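PDB 5OHU: soluble lytic murein transglycosylase from Pseudomonas aeruginosa, which cleaves the glycan strands of bacterial peptidoglycan by lytic transglycosylation, acting both exolytically and endolytically. Local coordinates for residues 60-63 with 64-67; 408-411 with 412-416; 421-424 with 425-429. All blocks are in the same frame, centred on the assembly; numbering follows the deposited sequence.

Interaction 1 of 3, residues 60-63 with 64-67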
loop_
_atom_site.group_PDB
_atom_site.type_symbol
_atom_site.label_atom_id
_atom_site.label_comp_id
_atom_site.label_asym_id
_atom_site.label_seq_id
_atom_site.Cartn_x
_atom_site.Cartn_y
_atom_site.Cartn_z
ATOM N N PRO A 60 -29.638 -8.897 14.168
ATOM C CA PRO A 60 -28.801 -8.486 13.029
ATOM C C PRO A 60 -27.854 -9.559 12.514
ATOM O O PRO A 60 -27.542 -9.549 11.318
ATOM C CB PRO A 60 -28.032 -7.277 13.581
ATOM C CG PRO A 60 -28.916 -6.739 14.654
ATOM C CD PRO A 60 -29.548 -7.947 15.291
ATOM N N LEU A 61 -27.375 -10.471 13.360
ATOM C CA LEU A 61 -26.437 -11.494 12.908
ATOM C C LEU A 61 -27.103 -12.670 12.190
ATOM O O LEU A 61 -26.395 -13.529 11.650
ATOM C CB LEU A 61 -25.629 -12.013 14.099
ATOM C CG LEU A 61 -24.825 -10.967 14.873
ATOM C CD1 LEU A 61 -23.872 -11.669 15.813
ATOM C CD2 LEU A 61 -24.066 -10.037 13.913
ATOM N N GLU A 62 -28.432 -12.730 12.168
ATOM C CA GLU A 62 -29.128 -13.862 11.562
ATOM C C GLU A 62 -28.693 -14.159 10.134
ATOM O O GLU A 62 -28.588 -15.350 9.791
ATOM C CB GLU A 62 -30.647 -13.634 11.616
ATOM C CG GLU A 62 -31.475 -14.673 10.862
ATOM C CD GLU A 62 -31.566 -16.018 11.578
ATOM O OE1 GLU A 62 -30.765 -16.279 12.504
ATOM O OE2 GLU A 62 -32.449 -16.822 11.207
ATOM N N PRO A 63 -28.428 -13.175 9.270
ATOM C CA PRO A 63 -27.964 -13.514 7.920
ATOM C C PRO A 63 -26.692 -14.345 7.897
ATOM O O PRO A 63 -26.442 -15.018 6.886
ATOM C CB PRO A 63 -27.755 -12.144 7.268
ATOM C CG PRO A 63 -28.719 -11.266 7.958
ATOM C CD PRO A 63 -28.762 -11.740 9.376
ATOM N N TYR A 64 -25.880 -14.320 8.963
ATOM C CA TYR A 64 -24.678 -15.151 8.998
ATOM C C TYR A 64 -25.024 -16.635 9.118
ATOM O O TYR A 64 -24.382 -17.479 8.488
ATOM C CB TYR A 64 -23.760 -14.708 10.137
ATOM C CG TYR A 64 -22.849 -13.552 9.755
ATOM C CD1 TYR A 64 -23.369 -12.298 9.489
ATOM C CD2 TYR A 64 -21.477 -13.724 9.656
ATOM C CE1 TYR A 64 -22.558 -11.247 9.132
ATOM C CE2 TYR A 64 -20.641 -12.670 9.297
ATOM C CZ TYR A 64 -21.197 -11.429 9.040
ATOM O OH TYR A 64 -20.416 -10.358 8.687
ATOM N N LEU A 65 -26.038 -16.976 9.911
ATOM C CA LEU A 65 -26.449 -18.376 9.992
ATOM C C LEU A 65 -27.100 -18.825 8.692
ATOM O O LEU A 65 -26.782 -19.897 8.165
ATOM C CB LEU A 65 -27.398 -18.592 11.165
ATOM C CG LEU A 65 -26.834 -18.220 12.539
ATOM C CD1 LEU A 65 -27.857 -18.544 13.636
ATOM C CD2 LEU A 65 -25.512 -18.932 12.800
ATOM N N ALA A 66 -28.034 -18.022 8.180
ATOM C CA ALA A 66 -28.570 -18.249 6.845
ATOM C C ALA A 66 -27.456 -18.479 5.834
ATOM O O ALA A 66 -27.537 -19.385 5.000
ATOM C CB ALA A 66 -29.432 -17.057 6.427
ATOM N N TYR A 67 -26.401 -17.669 5.900
ATOM C CA TYR A 67 -25.311 -17.796 4.943
ATOM C C TYR A 67 -24.619 -19.146 5.076
ATOM O O TYR A 67 -24.320 -19.801 4.075
ATOM C CB TYR A 67 -24.315 -16.656 5.143
ATOM C CG TYR A 67 -23.106 -16.738 4.253
ATOM C CD1 TYR A 67 -22.002 -17.507 4.611
ATOM C CD2 TYR A 67 -23.060 -16.045 3.056
ATOM C CE1 TYR A 67 -20.886 -17.578 3.801
ATOM C CE2 TYR A 67 -21.956 -16.117 2.239
ATOM C CZ TYR A 67 -20.868 -16.884 2.616
ATOM O OH TYR A 67 -19.762 -16.936 1.802
#
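The carbonyl of L61 meets Y64 through two kinds of contact. L61 O accepts the Y64 N at 2.8 Å, three residues on, with the donor well above the carbonyl plane, and lies 3.3 Å from Y64 CB. Further backbone bonds follow: E62 O takes the A66 N at 3.2 Å, with a weak bond from L65 N beside it, and P63 O takes the Y67 N at 2.8 Å. Bonds spanning three residues giving way to bonds spanning four occur near the start of helix 62-72 in the all-helical N-terminal part of the chain. Proline suits P63, since the N atoms of a helix's first turn take no part in its i to i+4 bonds and the missing N-H costs nothing here.

Among side chains, E62 lies roughly perpendicular to L65. E62 has CG anti to its N and a bend at chi2 (75°), which curls the carboxylate back until OE1 lies 3.9 Å from L65 CD1. OE1 is buried without a polar partner; the helix start may ease the cost of its charge. Y49 of helix 47-52 covers this side.

The Y64 ring is turned obliquely to the L61 carbonyl, while its OH bonds E428 and its ring packs edge-to-face with F416.

Interaction 2 of 3, residues 408-411 with 412-416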
loop_
_atom_site.group_PDB
_atom_site.type_symbol
_atom_site.label_atom_id
_atom_site.label_comp_id
_atom_site.label_asym_id
_atom_site.label_seq_id
_atom_site.Cartn_x
_atom_site.Cartn_y
_atom_site.Cartn_z
ATOM N N ALA A 408 -27.639 -1.824 8.263
ATOM C CA ALA A 408 -27.564 -3.200 8.742
ATOM C C ALA A 408 -26.130 -3.602 9.062
ATOM O O ALA A 408 -25.879 -4.296 10.051
ATOM C CB ALA A 408 -28.163 -4.145 7.704
ATOM N N SER A 409 -25.177 -3.174 8.237
ATOM C CA SER A 409 -23.770 -3.458 8.520
ATOM C C SER A 409 -23.351 -2.912 9.883
ATOM O O SER A 409 -22.658 -3.593 10.649
ATOM C CB SER A 409 -22.886 -2.878 7.417
ATOM O OG SER A 409 -23.489 -1.752 6.793
ATOM N N THR A 410 -23.779 -1.692 10.211
ATOM C CA THR A 410 -23.424 -1.091 11.494
ATOM C C THR A 410 -23.995 -1.895 12.659
ATOM O O THR A 410 -23.274 -2.251 13.602
ATOM C CB THR A 410 -23.917 0.359 11.528
ATOM O OG1 THR A 410 -23.263 1.106 10.491
ATOM C CG2 THR A 410 -23.636 1.004 12.877
ATOM N N ARG A 411 -25.296 -2.196 12.604
ATOM C CA ARG A 411 -25.919 -3.007 13.641
ATOM C C ARG A 411 -25.232 -4.359 13.765
ATOM O O ARG A 411 -24.960 -4.826 14.877
ATOM C CB ARG A 411 -27.404 -3.175 13.332
ATOM C CG ARG A 411 -28.196 -1.886 13.469
ATOM C CD ARG A 411 -29.258 -1.769 12.394
ATOM N NE ARG A 411 -30.400 -2.640 12.661
ATOM C CZ ARG A 411 -31.545 -2.235 13.202
ATOM N NH1 ARG A 411 -31.715 -0.960 13.533
ATOM N NH2 ARG A 411 -32.522 -3.107 13.406
ATOM N N ARG A 412 -24.924 -4.996 12.634
ATOM C CA ARG A 412 -24.179 -6.246 12.684
ATOM C C ARG A 412 -22.818 -6.038 13.339
ATOM O O ARG A 412 -22.389 -6.851 14.165
ATOM C CB ARG A 412 -24.033 -6.831 11.275
ATOM C CG ARG A 412 -25.350 -7.387 10.689
ATOM C CD ARG A 412 -25.129 -8.360 9.508
ATOM N NE ARG A 412 -24.307 -7.796 8.438
ATOM C CZ ARG A 412 -24.785 -7.086 7.418
ATOM N NH1 ARG A 412 -26.091 -6.853 7.320
ATOM N NH2 ARG A 412 -23.960 -6.603 6.490
ATOM N N ALA A 413 -22.134 -4.939 13.002
ATOM C CA ALA A 413 -20.830 -4.667 13.603
ATOM C C ALA A 413 -20.959 -4.383 15.098
ATOM O O ALA A 413 -20.144 -4.862 15.901
ATOM C CB ALA A 413 -20.152 -3.500 12.884
ATOM N N MET A 414 -21.977 -3.610 15.490
ATOM C CA MET A 414 -22.229 -3.369 16.908
ATOM C C MET A 414 -22.380 -4.680 17.667
ATOM O O MET A 414 -21.712 -4.909 18.680
ATOM C CB MET A 414 -23.490 -2.523 17.090
ATOM C CG MET A 414 -23.407 -1.104 16.573
ATOM S SD MET A 414 -22.231 -0.131 17.512
ATOM C CE MET A 414 -22.565 1.513 16.879
ATOM N N GLU A 415 -23.265 -5.553 17.189
ATOM C CA GLU A 415 -23.535 -6.795 17.905
ATOM C C GLU A 415 -22.304 -7.686 17.946
ATOM O O GLU A 415 -22.016 -8.299 18.978
ATOM C CB GLU A 415 -24.707 -7.532 17.262
ATOM C CG GLU A 415 -25.151 -8.735 18.054
ATOM C CD GLU A 415 -25.549 -8.363 19.464
ATOM O OE1 GLU A 415 -26.275 -7.357 19.628
ATOM O OE2 GLU A 415 -25.123 -9.067 20.406
ATOM N N PHE A 416 -21.569 -7.776 16.834
ATOM C CA PHE A 416 -20.296 -8.492 16.839
ATOM C C PHE A 416 -19.390 -7.972 17.942
ATOM O O PHE A 416 -18.765 -8.748 18.674
ATOM C CB PHE A 416 -19.601 -8.342 15.483
ATOM C CG PHE A 416 -20.043 -9.338 14.456
ATOM C CD1 PHE A 416 -20.232 -10.667 14.794
ATOM C CD2 PHE A 416 -20.276 -8.941 13.151
ATOM C CE1 PHE A 416 -20.639 -11.582 13.847
ATOM C CE2 PHE A 416 -20.689 -9.849 12.197
ATOM C CZ PHE A 416 -20.869 -11.171 12.543
#
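R412 folds back over the turn that precedes it, and this is where the contact is tight. A408 O receives the R412 N at 2.8 Å and is also touched by R412 CG at 3.2 Å, because CG stands beside the backbone N (chi1 -71°). The R412 chain then bends at chi3 (-54°), laying one face of the guanidinium over the backbone of A408 and S409: R412 CZ is 3.9 Å from S409 CA, and R412 NH1 comes to 3.4 Å from A408 CB. Small residues suit both places, since they let a flat cation lie close to the helix. Its N-H groups are used as well, NE in a salt bridge to E428 and the terminal NH1 in one to D91. Around this core run the regular bonds of helix 408-418, A413 N to S409 O, M414 N to T410 O and E415 N to R411 O. A413, with only a methyl, lets W429 of helix 422-433 come near.

T410 and M414 run alongside each other. M414 CG is close, 3.2 Å from T410 O, and looseness is confined to the ends, where T410 CG2 and M414 CE only just meet at 4.2 Å. The T410 hydroxyl bonds V404 O of helix 398-406, and this polar end, on a buried residue, ties two successive helices. The solvent side belongs to R411, exposed and suited to water by its long polar chain, and to E415, which runs outward to a weak bond with Y59.

R412 is thus a mostly buried cation that presents a face to its own helix and N-H groups to two acids, E428 and D91. They would probably offset the cost of burying its positive charge, and the two pairings fix the rotation of its guanidinium while joining this helix to helix 422-433 and to the loop that carries D91.

Interaction 3 of 3, residues 421-424 with 425-429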
loop_
_atom_site.group_PDB
_atom_site.type_symbol
_atom_site.label_atom_id
_atom_site.label_comp_id
_atom_site.label_asym_id
_atom_site.label_seq_id
_atom_site.Cartn_x
_atom_site.Cartn_y
_atom_site.Cartn_z
ATOM N N GLU A 421 -16.631 -10.657 19.197
ATOM C CA GLU A 421 -16.113 -11.131 17.912
ATOM C C GLU A 421 -15.547 -9.930 17.156
ATOM O O GLU A 421 -16.169 -9.345 16.265
ATOM C CB GLU A 421 -17.193 -11.871 17.134
ATOM C CG GLU A 421 -17.355 -13.322 17.576
ATOM C CD GLU A 421 -18.787 -13.685 17.884
ATOM O OE1 GLU A 421 -19.019 -14.432 18.860
ATOM O OE2 GLU A 421 -19.683 -13.220 17.153
ATOM N N VAL A 422 -14.316 -9.580 17.527
ATOM C CA VAL A 422 -13.718 -8.312 17.126
ATOM C C VAL A 422 -13.320 -8.321 15.654
ATOM O O VAL A 422 -13.403 -7.290 14.972
ATOM C CB VAL A 422 -12.520 -8.019 18.049
ATOM C CG1 VAL A 422 -11.519 -9.168 18.004
ATOM C CG2 VAL A 422 -11.851 -6.735 17.670
ATOM N N ILE A 423 -12.882 -9.468 15.139
ATOM C CA ILE A 423 -12.498 -9.541 13.735
ATOM C C ILE A 423 -13.726 -9.406 12.840
ATOM O O ILE A 423 -13.706 -8.676 11.840
ATOM C CB ILE A 423 -11.721 -10.842 13.479
ATOM C CG1 ILE A 423 -10.457 -10.855 14.351
ATOM C CG2 ILE A 423 -11.373 -10.982 12.006
ATOM C CD1 ILE A 423 -9.833 -12.225 14.534
ATOM N N ASN A 424 -14.823 -10.071 13.206
ATOM C CA ASN A 424 -16.067 -9.916 12.461
ATOM C C ASN A 424 -16.570 -8.476 12.499
ATOM O O ASN A 424 -17.030 -7.946 11.480
ATOM C CB ASN A 424 -17.125 -10.863 13.021
ATOM C CG ASN A 424 -16.732 -12.313 12.885
ATOM O OD1 ASN A 424 -16.573 -13.018 13.880
ATOM N ND2 ASN A 424 -16.578 -12.771 11.645
ATOM N N ALA A 425 -16.506 -7.833 13.669
ATOM C CA ALA A 425 -16.951 -6.447 13.772
ATOM C C ALA A 425 -16.142 -5.545 12.851
ATOM O O ALA A 425 -16.704 -4.703 12.140
ATOM C CB ALA A 425 -16.849 -5.967 15.218
ATOM N N ARG A 426 -14.823 -5.723 12.834
ATOM C CA ARG A 426 -13.989 -4.893 11.977
ATOM C C ARG A 426 -14.304 -5.130 10.513
ATOM O O ARG A 426 -14.392 -4.174 9.732
ATOM C CB ARG A 426 -12.510 -5.160 12.250
ATOM C CG ARG A 426 -12.001 -4.529 13.529
ATOM C CD ARG A 426 -10.535 -4.163 13.400
ATOM N NE ARG A 426 -9.717 -5.313 13.030
ATOM C CZ ARG A 426 -9.275 -6.216 13.897
ATOM N NH1 ARG A 426 -9.578 -6.106 15.181
ATOM N NH2 ARG A 426 -8.531 -7.231 13.479
ATOM N N ARG A 427 -14.472 -6.398 10.119
ATOM C CA ARG A 427 -14.748 -6.687 8.716
ATOM C C ARG A 427 -16.055 -6.042 8.264
ATOM O O ARG A 427 -16.115 -5.456 7.177
ATOM C CB ARG A 427 -14.777 -8.195 8.466
ATOM C CG ARG A 427 -14.824 -8.527 6.984
ATOM C CD ARG A 427 -14.905 -10.018 6.708
ATOM N NE ARG A 427 -13.725 -10.741 7.169
ATOM C CZ ARG A 427 -13.702 -11.519 8.245
ATOM N NH1 ARG A 427 -14.801 -11.683 8.968
ATOM N NH2 ARG A 427 -12.582 -12.142 8.591
ATOM N N GLU A 428 -17.110 -6.133 9.077
ATOM C CA GLU A 428 -18.330 -5.391 8.778
ATOM C C GLU A 428 -18.027 -3.915 8.603
ATOM O O GLU A 428 -18.424 -3.281 7.611
ATOM C CB GLU A 428 -19.356 -5.568 9.900
ATOM C CG GLU A 428 -20.125 -6.879 9.882
ATOM C CD GLU A 428 -21.092 -7.011 8.703
ATOM O OE1 GLU A 428 -21.628 -8.135 8.522
ATOM O OE2 GLU A 428 -21.323 -6.012 7.967
ATOM N N TRP A 429 -17.311 -3.354 9.578
ATOM C CA TRP A 429 -17.047 -1.924 9.594
ATOM C C TRP A 429 -16.325 -1.488 8.326
ATOM O O TRP A 429 -16.704 -0.496 7.697
ATOM C CB TRP A 429 -16.229 -1.589 10.834
ATOM C CG TRP A 429 -16.428 -0.229 11.357
ATOM C CD1 TRP A 429 -15.627 0.856 11.146
ATOM C CD2 TRP A 429 -17.493 0.208 12.212
ATOM N NE1 TRP A 429 -16.138 1.949 11.810
ATOM C CE2 TRP A 429 -17.281 1.580 12.472
ATOM C CE3 TRP A 429 -18.614 -0.418 12.764
ATOM C CZ2 TRP A 429 -18.138 2.328 13.279
ATOM C CZ3 TRP A 429 -19.465 0.323 13.563
ATOM C CH2 TRP A 429 -19.221 1.685 13.814
#
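E428, whose N bonds N424 O at 3.0 Å in an almost straight line (177°), carries a carboxylate with OE1 gripped by two groups: R412 NE in a salt bridge and the Y64 hydroxyl. E428 CG stands beside the backbone N (chi1 -79°), passing 3.6 Å from N424 O before the chain bends at chi2. Glutamate suits this buried place because its length carries the charge to donors in two other helices.

The turn is the start of helix 422-433, in the L domain, which belongs to the TPR clan. E421 holds the N-cap position, and its O takes the A425 N at 3.0 Å. Its own carboxylate turns instead to R419 in a salt bridge. A425, buried, is small enough to pack against F416 of helix 408-418 and against W453.

Two arginines dress the outer side. R426 extends along V422; its NH1 is 3.4 Å from V422 CG2, V422 O sits over one face of the guanidinium, and W453 packs against both residues. R427 takes the other course: CG is anti to its N (chi1 -170°), and a later bend brings NH2 back to 3.8 Å from I423 CG2. I423 is exposed, yet its branches give both arginine ends something to rest on, CG1 meeting R426 NH2 at 4.2 Å.

The chemistry therefore divides by side. Outward, arginine ends come against the V422 and I423 side chains, and R426 has V422 O over one face, a weak association that solvent can share. Inward, a single carboxylate oxygen collects a cation and a hydroxyl; such pairing would probably keep E428 ionised and hold its torsions fixed.

The three turns lie on one side of the chain's centre, in series along the sequence but more than 340 residues apart between interaction 1 and interaction 2. Interactions 2 and 3 sit on successive helices, 408-418 and 422-433, both in the L domain, with centres about 8 Å apart. Interaction 1, on helix 62-72, has its centre about 11 Å from that of interaction 2 and 14 Å from that of interaction 3. E428 OE1 joins all three, 2.7 Å from R412 NE and 2.5 Å from Y64 OH. Helix 62-72, near the N-terminus, thereby meets the L-domain pair, consistent with the closed helical ring known from the related Slt70.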